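Local coordinates for protein metallophosphoesterase (PDB 4J6O) that probably removes phosphate groups from RNA ends, as the manganese-binding, calcineurin-like 2',3'-phosphatase domain of a bacterial RNA repair enzyme, at residues L63-D68 with G94-K99. Residues are numbered along the deposited sequence; the frame is centred on the assembly and turned at random. Where two conformers were deposited one is given.
Sequences LGDLVD and GNHDVK. With MN (manganese (II) ion), chain J.
The carboxylate of Asp65 is held between the manganese ion and His96. Its CB sits 3.6 Å from the manganese. From CG, 3.5 Å from His96 CD2, the carboxylate forks, its plane turned 86° from the imidazole. OD1 accepts the backbone N-H of His96 (3.0 Å from N), in the first turn of helix 95-104; OD2 binds the manganese at 2.2 Å, with Asp19 and His21 as further protein ligands, and also lies 3.1 Å from His96 CD2. This is the calcineurin-like metallophosphoesterase layout: 64-68 reads GDxxD, in the loop after strand 59-62, and Gly94 to Asp97 spell the GNHD motif, with Gly94 as N-cap. On the backbone side of Asp65, Asp97 accepts from both segments. Its OD2 takes the N-H groups of Asp65 (2.7 Å from N) and Gly94 from the same face of the carboxylate, while OD1 uses its syn lone pair for Leu66 N and receives a weak bond from Val67 N. His96 holds CG anti to its carbonyl carbon (chi1 -71°), turning the ring toward Asp65 and Asp68. Asp68 OD2 meets ND1 of His96 at 2.6 Å, nearly straight and in the ring plane, which helps set the ring's rotation. Thr118 bonds to Asp68 OD1, and His96 NE2 to a citrate probably left from crystallisation.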
ATOM      1  N   LEU A  63      -2.540   1.285   0.057  1.00 15.71           N
ATOM      2  CA  LEU A  63      -2.240   0.172   0.976  1.00 15.70           C
ATOM      3  C   LEU A  63      -0.744  -0.037   1.134  1.00 20.68           C
ATOM      4  O   LEU A  63      -0.297  -0.966   1.858  1.00 21.46           O
ATOM      5  CB  LEU A  63      -2.933  -1.094   0.543  1.00 16.11           C
ATOM      6  CG  LEU A  63      -4.452  -1.034   0.544  1.00 17.00           C
ATOM      7  CD1 LEU A  63      -4.996  -2.420   0.156  1.00 16.47           C
ATOM      8  CD2 LEU A  63      -4.931  -0.671   1.947  1.00 20.97           C
ATOM      9  N   GLY A  64       0.011   0.852   0.530  1.00 18.51           N
ATOM     10  CA  GLY A  64       1.460   0.861   0.669  1.00 20.48           C
ATOM     11  C   GLY A  64       2.163  -0.045  -0.325  1.00 20.50           C
ATOM     12  O   GLY A  64       1.564  -0.491  -1.329  1.00 18.58           O
ATOM     13  N   ASP A  65       3.424  -0.332  -0.068  1.00 17.48           N
ATOM     14  CA  ASP A  65       4.336  -1.014  -1.026  1.00 16.91           C
ATOM     15  C   ASP A  65       4.360  -0.204  -2.326  1.00 18.40           C
ATOM     16  O   ASP A  65       4.082  -0.694  -3.426  1.00 19.43           O
ATOM     17  CB  ASP A  65       3.953  -2.464  -1.257  1.00 18.78           C
ATOM     18  CG  ASP A  65       4.755  -3.430  -0.334  1.00 23.92           C
ATOM     19  OD1 ASP A  65       5.403  -2.906   0.583  1.00 19.19           O
ATOM     20  OD2 ASP A  65       4.717  -4.654  -0.510  1.00 18.58           O
ATOM     21  N   LEU A  66       4.657   1.086  -2.157  1.00 18.99           N
ATOM     22  CA  LEU A  66       4.822   2.056  -3.282  1.00 18.72           C
ATOM     23  C   LEU A  66       6.122   1.840  -4.030  1.00 21.32           C
ATOM     24  O   LEU A  66       6.197   2.107  -5.241  1.00 20.94           O
ATOM     25  CB  LEU A  66       4.820   3.498  -2.706  1.00 19.86           C
ATOM     26  CG  LEU A  66       3.663   3.855  -1.805  1.00 22.23           C
ATOM     27  CD1 LEU A  66       3.901   5.332  -1.374  1.00 25.15           C
ATOM     28  CD2 LEU A  66       2.316   3.696  -2.511  1.00 18.72           C
ATOM     29  N   VAL A  67       7.141   1.331  -3.310  1.00 20.23           N
ATOM     30  CA  VAL A  67       8.480   1.267  -3.861  1.00 21.48           C
ATOM     31  C   VAL A  67       8.898  -0.154  -4.190  1.00 21.36           C
ATOM     32  O   VAL A  67       8.170  -1.089  -3.909  1.00 22.03           O
ATOM     33  CB  VAL A  67       9.484   1.902  -2.851  1.00 22.62           C
ATOM     34  CG1 VAL A  67       9.049   3.350  -2.485  1.00 23.36           C
ATOM     35  CG2 VAL A  67       9.544   1.082  -1.566  1.00 23.90           C
ATOM     36  N   ASP A  68      10.040  -0.276  -4.883  1.00 24.28           N
ATOM     37  CA  ASP A  68      10.660  -1.548  -5.299  1.00 21.71           C
ATOM     38  C   ASP A  68      10.075  -2.130  -6.567  1.00 25.07           C
ATOM     39  O   ASP A  68       8.887  -1.933  -6.854  1.00 22.70           O
ATOM     40  CB  ASP A  68      10.620  -2.581  -4.167  1.00 24.12           C
ATOM     41  CG  ASP A  68      11.554  -2.201  -2.992  1.00 27.87           C
ATOM     42  OD1 ASP A  68      12.189  -1.131  -3.034  1.00 27.14           O
ATOM     43  OD2 ASP A  68      11.589  -2.974  -2.023  1.00 29.14           O
ATOM     44  N   GLY A  94       3.684  -0.310   3.613  1.00 21.02           N
ATOM     45  CA  GLY A  94       3.996  -1.696   3.319  1.00 20.66           C
ATOM     46  C   GLY A  94       5.389  -2.037   3.858  1.00 22.27           C
ATOM     47  O   GLY A  94       6.190  -1.125   4.191  1.00 20.19           O
ATOM     48  N   ASN A  95       5.703  -3.330   3.885  1.00 21.53           N
ATOM     49  CA  ASN A  95       6.991  -3.787   4.341  0.57 35.70           C
ATOM     50  C   ASN A  95       8.140  -3.184   3.518  1.00 18.39           C
ATOM     51  O   ASN A  95       9.237  -2.874   4.046  1.00 23.93           O
ATOM     52  CB  ASN A  95       7.024  -5.345   4.367  0.57 29.85           C
ATOM     53  CG  ASN A  95       6.500  -6.032   3.047  0.57 31.19           C
ATOM     54  OD1 ASN A  95       5.485  -5.647   2.374  0.57 18.75           O
ATOM     55  ND2 ASN A  95       7.207  -7.106   2.703  0.57 46.92           N
ATOM     56  N   HIS A  96       7.926  -3.064   2.207  1.00 19.45           N
ATOM     57  CA  HIS A  96       8.988  -2.547   1.367  1.00 20.68           C
ATOM     58  C   HIS A  96       9.253  -1.093   1.680  1.00 21.69           C
ATOM     59  O   HIS A  96      10.417  -0.651   1.579  1.00 25.76           O
ATOM     60  CB  HIS A  96       8.604  -2.710  -0.135  1.00 22.42           C
ATOM     61  CG  HIS A  96       8.640  -4.133  -0.603  1.00 21.75           C
ATOM     62  ND1 HIS A  96       9.627  -4.618  -1.426  1.00 27.45           N
ATOM     63  CD2 HIS A  96       7.803  -5.179  -0.354  1.00 22.50           C
ATOM     64  CE1 HIS A  96       9.418  -5.902  -1.651  1.00 28.44           C
ATOM     65  NE2 HIS A  96       8.325  -6.270  -1.004  1.00 24.23           N
ATOM     66  N   ASP A  97       8.205  -0.343   1.979  1.00 20.71           N
ATOM     67  CA  ASP A  97       8.377   1.089   2.265  1.00 22.51           C
ATOM     68  C   ASP A  97       9.224   1.296   3.529  1.00 23.33           C
ATOM     69  O   ASP A  97      10.158   2.127   3.549  1.00 26.34           O
ATOM     70  CB  ASP A  97       7.007   1.760   2.467  1.00 22.82           C
ATOM     71  CG  ASP A  97       6.031   1.486   1.266  1.00 23.03           C
ATOM     72  OD1 ASP A  97       6.454   1.530   0.108  1.00 24.13           O
ATOM     73  OD2 ASP A  97       4.858   1.238   1.561  1.00 24.17           O
ATOM     74  N   VAL A  98       8.861   0.583   4.575  1.00 26.09           N
ATOM     75  CA  VAL A  98       9.545   0.689   5.888  0.70 20.62           C
ATOM     76  C   VAL A  98      10.976   0.201   5.777  1.00 29.67           C
ATOM     77  O   VAL A  98      11.898   0.764   6.393  1.00 29.79           O
ATOM     78  CB  VAL A  98       8.754  -0.086   6.972  0.70 19.66           C
ATOM     79  CG1 VAL A  98       9.563  -0.278   8.275  0.70 27.65           C
ATOM     80  CG2 VAL A  98       7.468   0.667   7.257  0.70 21.81           C
ATOM     81  N   LYS A  99      11.188  -0.862   4.998  1.00 28.93           N
ATOM     82  CA  LYS A  99      12.567  -1.325   4.818  1.00 32.95           C
ATOM     83  C   LYS A  99      13.373  -0.259   4.072  1.00 34.81           C
ATOM     84  O   LYS A  99      14.551  -0.039   4.364  1.00 35.60           O
ATOM     85  CB  LYS A  99      12.595  -2.630   4.047  1.00 27.30           C
ATOM     86  CG  LYS A  99      13.994  -3.052   3.596  1.00 41.89           C
ATOM     87  CD  LYS A  99      14.007  -4.542   3.263  1.00 40.94           C
ATOM     88  CE  LYS A  99      15.334  -4.952   2.666  1.00 45.88           C
ATOM     89  NZ  LYS A  99      15.221  -6.261   1.972  1.00 42.74           N
TER
HETATM   90 MN    MN J 508       4.067  -5.906  -2.140  1.00 18.86          MN
HETATM   91  O   HOH W   1      12.580  -2.463   0.426  1.00 31.61           O
HETATM   92  O   HOH W   2      13.151  -5.465  -0.188  1.00 46.95           O
HETATM   93  O   HOH W   3       3.219  -7.324  -3.752  1.00 20.73           O